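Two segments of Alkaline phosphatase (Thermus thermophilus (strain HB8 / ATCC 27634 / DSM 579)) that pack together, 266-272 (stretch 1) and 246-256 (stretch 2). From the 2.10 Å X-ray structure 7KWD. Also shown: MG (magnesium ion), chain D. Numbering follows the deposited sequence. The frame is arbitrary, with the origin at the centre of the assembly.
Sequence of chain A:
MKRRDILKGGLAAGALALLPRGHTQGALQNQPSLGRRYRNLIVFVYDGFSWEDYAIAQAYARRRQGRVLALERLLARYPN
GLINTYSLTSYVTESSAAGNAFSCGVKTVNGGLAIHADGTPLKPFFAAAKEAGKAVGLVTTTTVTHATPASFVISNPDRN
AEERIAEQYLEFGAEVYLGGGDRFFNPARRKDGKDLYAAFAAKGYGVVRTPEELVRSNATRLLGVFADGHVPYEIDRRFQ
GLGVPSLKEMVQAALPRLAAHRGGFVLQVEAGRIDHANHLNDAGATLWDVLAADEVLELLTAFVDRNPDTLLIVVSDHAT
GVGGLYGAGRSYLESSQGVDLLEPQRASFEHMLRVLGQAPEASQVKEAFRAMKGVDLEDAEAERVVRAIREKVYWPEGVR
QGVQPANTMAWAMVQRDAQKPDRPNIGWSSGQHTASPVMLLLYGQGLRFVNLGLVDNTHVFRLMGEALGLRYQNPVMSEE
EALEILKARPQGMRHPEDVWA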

# COMPACT_ATOMS: atom_id res chain seq x y z
N VAL A 266 13.34 -8.00 26.85
CA VAL A 266 12.92 -7.38 25.60
C VAL A 266 13.65 -8.08 24.46
O VAL A 266 14.81 -8.46 24.59
CB VAL A 266 13.20 -5.86 25.58
CG1 VAL A 266 12.42 -5.17 26.72
CG2 VAL A 266 14.69 -5.56 25.69
N LEU A 267 12.95 -8.27 23.35
CA LEU A 267 13.46 -8.98 22.20
C LEU A 267 13.03 -8.22 20.96
O LEU A 267 11.87 -7.84 20.84
CB LEU A 267 12.92 -10.41 22.17
CG LEU A 267 13.01 -11.22 20.89
CD1 LEU A 267 14.50 -11.38 20.57
CD2 LEU A 267 12.32 -12.59 21.06
N GLN A 268 13.97 -7.98 20.06
CA GLN A 268 13.64 -7.58 18.71
C GLN A 268 13.88 -8.78 17.80
O GLN A 268 14.96 -9.40 17.85
CB GLN A 268 14.47 -6.39 18.24
CG GLN A 268 14.00 -5.87 16.86
CD GLN A 268 14.98 -4.94 16.16
OE1 GLN A 268 15.74 -5.35 15.29
NE2 GLN A 268 14.92 -3.65 16.51
N VAL A 269 12.88 -9.16 17.03
CA VAL A 269 13.02 -10.11 15.94
C VAL A 269 12.84 -9.32 14.67
O VAL A 269 11.86 -8.59 14.53
CB VAL A 269 11.96 -11.23 16.02
CG1 VAL A 269 12.16 -12.24 14.88
CG2 VAL A 269 12.02 -11.89 17.39
N GLU A 270 13.77 -9.48 13.72
CA GLU A 270 13.70 -8.76 12.47
C GLU A 270 13.66 -9.71 11.29
O GLU A 270 14.57 -10.54 11.10
CB GLU A 270 14.88 -7.80 12.26
CG GLU A 270 14.48 -6.76 11.17
CD GLU A 270 15.67 -6.13 10.52
OE1 GLU A 270 16.80 -6.56 10.86
OE2 GLU A 270 15.46 -5.22 9.72
N ALA A 271 12.58 -9.62 10.51
CA ALA A 271 12.54 -10.22 9.18
C ALA A 271 13.08 -9.15 8.26
O ALA A 271 12.35 -8.41 7.60
CB ALA A 271 11.12 -10.64 8.80
N GLY A 272 14.42 -9.04 8.27
CA GLY A 272 15.07 -7.88 7.68
C GLY A 272 15.31 -7.94 6.21
O GLY A 272 15.76 -6.93 5.64
MG MG D . 16.51 -3.73 8.82
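Stretch 2, residues 246-256: SLKEMVQAALP

A helix lies nearly antiparallel along a β-strand, and the two meet along an apolar seam with no hydrogen bond between them. Residues 247-256 are helical, and their axis runs at 173° to that of strand 266-271, with a closest approach of 10.0 Å. In this near alignment four residues of helix, a little over one turn, keep step with two of strand. Leu247, Val251 and Leu255 recur every four positions, and their CA atoms lie nearest those of Ala271, Val269 and Leu267, at 7.4, 7.5 and 8.1 Å respectively.

The strand alternates from 267 to 270, as extended chains do. Leu267 and Val269 point their CB atoms toward the helix, while Gln268 is out of reach and Glu270 points away; Ala271 points sideways. At one end, Leu267 CD2 meets Leu255 CD1 at 3.9 Å; Leu255 leaves its backbone sideways, but the end of its side chain comes nearer to the strand. In the middle, Val269 CG1 packs 3.7 Å from Val251 CG2 and 4.1 Å from Leu247 CD2, so this one methyl touches two successive turns of the helix. Leu247, chi1 t and chi2 p, closes the other end: its CD2 lies 3.7 Å from Glu270 O and 4.1 Å from Ala271 CB. Ala254 also points its CB toward the strand, but that atom stays 4.8 Å from Leu267 CD1.

The helix begins, well away from the strand, with a capping bond from Glu249 N to Ser246 OG at 3.0 Å, and Ser246 N donates in return to Glu249 OE1 at 2.9 Å. At the end of the stretch the helix, which continues beyond it, kinks at Pro256, whose ring nitrogen has no hydrogen to give to the preceding turn.

Turned from the helix, Glu270 binds magnesium through OE2 at 2.0 Å. Alternation thus gives one strand two jobs: apolar packing on one face, metal binding on the other.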

# COMPACT_ATOMS: atom_id res chain seq x y z
N SER A 246 17.02 -20.80 9.71
CA SER A 246 15.84 -20.00 9.43
C SER A 246 15.65 -18.97 10.54
O SER A 246 16.16 -19.11 11.65
CB SER A 246 14.59 -20.89 9.35
OG SER A 246 14.38 -21.53 10.61
N LEU A 247 14.87 -17.93 10.25
CA LEU A 247 14.55 -17.00 11.33
C LEU A 247 13.93 -17.74 12.52
O LEU A 247 14.28 -17.50 13.68
CB LEU A 247 13.65 -15.89 10.81
CG LEU A 247 13.42 -14.73 11.80
CD1 LEU A 247 14.72 -14.12 12.27
CD2 LEU A 247 12.53 -13.68 11.11
N LYS A 248 13.03 -18.69 12.23
CA LYS A 248 12.40 -19.46 13.31
C LYS A 248 13.44 -20.15 14.18
O LYS A 248 13.35 -20.11 15.43
CB LYS A 248 11.45 -20.52 12.71
CG LYS A 248 10.76 -21.40 13.78
CD LYS A 248 9.88 -22.44 13.07
CE LYS A 248 8.99 -23.23 14.04
NZ LYS A 248 8.25 -24.29 13.28
N GLU A 249 14.42 -20.82 13.56
CA GLU A 249 15.43 -21.53 14.34
C GLU A 249 16.18 -20.59 15.26
O GLU A 249 16.56 -20.97 16.38
CB GLU A 249 16.42 -22.25 13.40
CG GLU A 249 15.87 -23.57 12.83
CD GLU A 249 16.71 -24.18 11.70
OE1 GLU A 249 17.33 -23.46 10.89
OE2 GLU A 249 16.71 -25.42 11.63
N MET A 250 16.43 -19.37 14.81
CA MET A 250 17.13 -18.40 15.65
C MET A 250 16.23 -17.95 16.80
O MET A 250 16.68 -17.91 17.95
CB MET A 250 17.58 -17.21 14.80
CG MET A 250 18.79 -17.55 13.91
SD MET A 250 19.55 -16.15 13.09
CE MET A 250 18.64 -15.83 11.71
N VAL A 251 14.95 -17.66 16.53
CA VAL A 251 14.05 -17.31 17.63
C VAL A 251 13.92 -18.47 18.64
O VAL A 251 13.90 -18.25 19.86
CB VAL A 251 12.68 -16.88 17.08
CG1 VAL A 251 11.72 -16.66 18.20
CG2 VAL A 251 12.82 -15.57 16.25
N GLN A 252 13.80 -19.72 18.15
CA GLN A 252 13.66 -20.85 19.07
C GLN A 252 14.81 -20.90 20.07
O GLN A 252 14.61 -21.29 21.23
CB GLN A 252 13.59 -22.17 18.31
CG GLN A 252 12.35 -22.32 17.47
CD GLN A 252 12.32 -23.61 16.66
OE1 GLN A 252 13.14 -23.83 15.74
NE2 GLN A 252 11.31 -24.45 16.94
N ALA A 253 16.01 -20.48 19.65
CA ALA A 253 17.14 -20.46 20.57
C ALA A 253 17.09 -19.27 21.51
O ALA A 253 17.49 -19.37 22.67
CB ALA A 253 18.46 -20.45 19.79
N ALA A 254 16.61 -18.12 21.03
CA ALA A 254 16.68 -16.92 21.85
C ALA A 254 15.58 -16.87 22.89
O ALA A 254 15.80 -16.46 24.03
CB ALA A 254 16.60 -15.68 20.96
N LEU A 255 14.38 -17.26 22.51
CA LEU A 255 13.22 -17.00 23.35
C LEU A 255 13.33 -17.68 24.70
O LEU A 255 13.19 -17.00 25.72
CB LEU A 255 11.97 -17.45 22.59
CG LEU A 255 10.60 -16.91 22.96
CD1 LEU A 255 10.55 -15.42 23.08
CD2 LEU A 255 9.64 -17.42 21.86
N PRO A 256 13.61 -18.98 24.79
CA PRO A 256 13.75 -19.59 26.12
C PRO A 256 14.85 -18.98 26.96
O PRO A 256 14.70 -18.94 28.19
CB PRO A 256 14.02 -21.07 25.81
CG PRO A 256 14.38 -21.14 24.34
CD PRO A 256 13.81 -19.92 23.67
O HOH W 1 18.29 -4.26 9.85
O HOH W 2 16.70 -4.79 6.75
O HOH W 3 17.57 -2.28 8.06